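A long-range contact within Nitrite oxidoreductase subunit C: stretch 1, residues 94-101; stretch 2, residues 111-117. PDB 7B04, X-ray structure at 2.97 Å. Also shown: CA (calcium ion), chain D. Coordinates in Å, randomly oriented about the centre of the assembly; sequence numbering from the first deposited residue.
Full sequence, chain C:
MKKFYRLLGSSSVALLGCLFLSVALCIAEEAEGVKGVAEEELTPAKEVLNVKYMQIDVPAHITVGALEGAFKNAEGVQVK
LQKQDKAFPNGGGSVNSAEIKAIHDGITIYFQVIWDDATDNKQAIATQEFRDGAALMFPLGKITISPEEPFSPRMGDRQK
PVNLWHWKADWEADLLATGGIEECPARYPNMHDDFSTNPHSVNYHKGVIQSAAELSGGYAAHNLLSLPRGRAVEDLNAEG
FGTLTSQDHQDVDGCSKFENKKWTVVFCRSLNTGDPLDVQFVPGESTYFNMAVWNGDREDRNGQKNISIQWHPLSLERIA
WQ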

# COMPACT_ATOMS: atom_id res chain seq x y z
N SER C 94 17.61 -18.87 -41.51
CA SER C 94 17.76 -20.13 -40.79
C SER C 94 17.45 -21.33 -41.68
O SER C 94 18.02 -22.41 -41.47
CB SER C 94 16.85 -20.13 -39.57
OG SER C 94 15.64 -19.44 -39.83
N VAL C 95 16.57 -21.16 -42.66
CA VAL C 95 16.21 -22.22 -43.59
C VAL C 95 16.61 -21.79 -44.99
O VAL C 95 16.36 -20.64 -45.39
CB VAL C 95 14.70 -22.55 -43.53
CG1 VAL C 95 14.34 -23.62 -44.54
CG2 VAL C 95 14.31 -22.97 -42.12
N ASN C 96 17.22 -22.70 -45.74
CA ASN C 96 17.77 -22.39 -47.06
C ASN C 96 17.02 -23.04 -48.21
O ASN C 96 17.03 -22.49 -49.32
CB ASN C 96 19.24 -22.83 -47.14
CG ASN C 96 20.12 -22.11 -46.13
OD1 ASN C 96 20.01 -20.90 -45.95
ND2 ASN C 96 21.00 -22.86 -45.48
N SER C 97 16.38 -24.18 -47.99
CA SER C 97 15.69 -24.90 -49.06
C SER C 97 14.42 -25.52 -48.52
O SER C 97 14.28 -25.76 -47.32
CB SER C 97 16.59 -25.97 -49.69
OG SER C 97 16.89 -27.00 -48.76
N ALA C 98 13.48 -25.78 -49.43
CA ALA C 98 12.25 -26.48 -49.07
C ALA C 98 11.75 -27.27 -50.27
O ALA C 98 11.74 -26.77 -51.40
CB ALA C 98 11.17 -25.51 -48.60
N GLU C 99 11.35 -28.51 -50.02
CA GLU C 99 10.73 -29.37 -51.02
C GLU C 99 9.22 -29.14 -51.05
O GLU C 99 8.58 -29.05 -50.00
CB GLU C 99 11.03 -30.84 -50.70
CG GLU C 99 10.60 -31.85 -51.75
CD GLU C 99 9.91 -33.06 -51.14
OE1 GLU C 99 10.33 -34.19 -51.44
OE2 GLU C 99 8.95 -32.87 -50.37
N ILE C 100 8.66 -29.03 -52.25
CA ILE C 100 7.23 -28.83 -52.43
C ILE C 100 6.69 -29.83 -53.45
O ILE C 100 7.22 -29.94 -54.56
CB ILE C 100 6.88 -27.38 -52.84
CG1 ILE C 100 5.36 -27.22 -52.97
CG2 ILE C 100 7.60 -26.98 -54.12
CD1 ILE C 100 4.90 -25.78 -53.00
N LYS C 101 5.65 -30.57 -53.06
CA LYS C 101 4.93 -31.47 -53.94
C LYS C 101 3.45 -31.10 -53.94
O LYS C 101 2.96 -30.41 -53.04
CB LYS C 101 5.09 -32.93 -53.51
CG LYS C 101 6.48 -33.50 -53.69
CD LYS C 101 6.51 -34.98 -53.33
CE LYS C 101 7.90 -35.57 -53.51
NZ LYS C 101 7.94 -37.01 -53.16
N PHE C 111 -1.00 -29.59 -51.22
CA PHE C 111 0.40 -29.21 -51.36
C PHE C 111 1.15 -29.70 -50.14
O PHE C 111 0.69 -29.50 -49.01
CB PHE C 111 0.59 -27.68 -51.41
CG PHE C 111 0.20 -27.05 -52.71
CD1 PHE C 111 -1.14 -26.91 -53.04
CD2 PHE C 111 1.15 -26.53 -53.56
CE1 PHE C 111 -1.51 -26.30 -54.22
CE2 PHE C 111 0.78 -25.91 -54.75
CZ PHE C 111 -0.56 -25.80 -55.08
N GLN C 112 2.31 -30.31 -50.35
CA GLN C 112 3.16 -30.79 -49.27
C GLN C 112 4.48 -30.03 -49.31
O GLN C 112 5.15 -30.00 -50.35
CB GLN C 112 3.41 -32.29 -49.41
CG GLN C 112 4.11 -32.94 -48.24
CD GLN C 112 4.79 -34.22 -48.63
OE1 GLN C 112 5.71 -34.22 -49.46
NE2 GLN C 112 4.34 -35.34 -48.08
N VAL C 113 4.85 -29.42 -48.18
CA VAL C 113 6.06 -28.62 -48.07
C VAL C 113 6.92 -29.21 -46.96
O VAL C 113 6.43 -29.46 -45.85
CB VAL C 113 5.75 -27.14 -47.79
CG1 VAL C 113 7.01 -26.31 -47.87
CG2 VAL C 113 4.69 -26.63 -48.76
N ILE C 114 8.21 -29.42 -47.25
CA ILE C 114 9.15 -30.02 -46.32
C ILE C 114 10.41 -29.17 -46.24
O ILE C 114 11.00 -28.82 -47.28
CB ILE C 114 9.52 -31.45 -46.75
CG1 ILE C 114 8.34 -32.39 -46.59
CG2 ILE C 114 10.72 -31.95 -45.98
CD1 ILE C 114 8.58 -33.77 -47.17
N TRP C 115 10.83 -28.85 -45.02
CA TRP C 115 12.07 -28.14 -44.78
C TRP C 115 12.66 -28.65 -43.48
O TRP C 115 11.96 -29.24 -42.65
CB TRP C 115 11.87 -26.62 -44.73
CG TRP C 115 11.14 -26.15 -43.50
CD1 TRP C 115 11.69 -25.66 -42.36
CD2 TRP C 115 9.72 -26.14 -43.31
NE1 TRP C 115 10.71 -25.33 -41.46
CE2 TRP C 115 9.49 -25.62 -42.02
CE3 TRP C 115 8.63 -26.51 -44.09
CZ2 TRP C 115 8.20 -25.46 -41.50
CZ3 TRP C 115 7.36 -26.35 -43.58
CH2 TRP C 115 7.16 -25.83 -42.29
N ASP C 116 13.96 -28.42 -43.30
CA ASP C 116 14.67 -28.91 -42.13
C ASP C 116 14.77 -27.83 -41.07
O ASP C 116 15.20 -26.71 -41.35
CB ASP C 116 16.07 -29.40 -42.48
CG ASP C 116 16.10 -30.29 -43.70
OD1 ASP C 116 15.52 -31.40 -43.62
OD2 ASP C 116 16.71 -29.92 -44.73
N ASP C 117 14.33 -28.14 -39.88
CA ASP C 117 14.51 -27.21 -38.77
C ASP C 117 14.64 -27.97 -37.45
O ASP C 117 13.90 -28.92 -37.19
CB ASP C 117 13.46 -26.07 -38.76
CG ASP C 117 13.28 -25.41 -37.38
OD1 ASP C 117 14.22 -24.69 -36.96
OD2 ASP C 117 12.06 -25.41 -36.93
CA CA D . 11.74 -24.12 -35.07

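Residues 97-101 and 111-116 form neighbouring antiparallel strands, their N-to-C directions 160° apart and their axes approaching to 4.5 Å. The register pairs Glu99 with Ile114, Ile100 with Val113 and Lys101 with Gln112. The two outer pairs are hydrogen-bonded, and each closes a small ring of two bonds. Glu99 N donates to Ile114 O at 2.8 Å and Ile114 N to Glu99 O at 2.8 Å; two residues further along stretch 1, Lys101 N donates to Gln112 O and Gln112 N to Lys101 O, again both at 2.8 Å. The N-H...O angles improve from 148° and 157° in the first ring to 164° and 169° in the second, so the amides are best aligned at the Lys101 end. Between the rings lies the non-hydrogen-bonded pair Ile100-Val113, whose CA atoms are 4.5 Å apart, against 5.0 Å for the pairs beside it. The same carbonyls that accept the amide protons also receive CA-H...O contacts: Val113 CA lies 3.2 Å from Glu99 O, Ile100 CA 3.2 Å from Gln112 O, and Ala98 CA 3.2 Å from Ile114 O. Toward the start of stretch 1 the ladder loosens, and the CA atoms of Val95 and Asp116 are 7.0 Å apart.

Because side chains alternate along a strand, the pairing gives the sheet two different faces. Ile100 and Val113 share one, and both are buried. Ile100 CG1 sits 4.3 Å from Val113 CG2, while its extended chain, t at both chi1 and chi2, carries CD1 to within 3.9 Å of Phe111 CD2, at the edge of the aromatic ring and near its plane. Ala98 continues this apolar row, its CB 4.3 Å from Val113 CG1 and 4.1 Å from Trp115 CB. Beyond it, Val95 points toward stretch 2 and brings CG2 to 3.8 Å from Trp115 CD1, so a hydrophobic contact persists where the backbones have separated. Trp115 itself starts toward stretch 1, but the end of its side chain leads away. The aliphatic side chains and the phenyl ring of Phe111 have no polar group to satisfy, which suits them to burial.

The face bearing Glu99, Lys101, Gln112 and Ile114 is more mixed. Each of these four residues has 51 to 69 Å² covered by the other stretch, Glu99 the most, within a total of 546 Å² buried between the two. Their side chains pack over the neighbouring strand without forming a cross-strand side-chain hydrogen bond or salt bridge. The end of the Glu99 side chain comes nearer to stretch 2, with OE2 3.3 Å from Ile114 CD1 and 3.6 Å from Gln112 OE1. Lys101 lays its methylenes near Gln112, with CD 4.0 Å from OE1, before its extended end leads away and NZ finds a hydrogen bond elsewhere in the structure.

Just past the strand, Asp117 supplies a carboxylate oxygen to the calcium ion: Asp117 OD2 lies 2.3 Å from the calcium ion, anchoring this end of stretch 2.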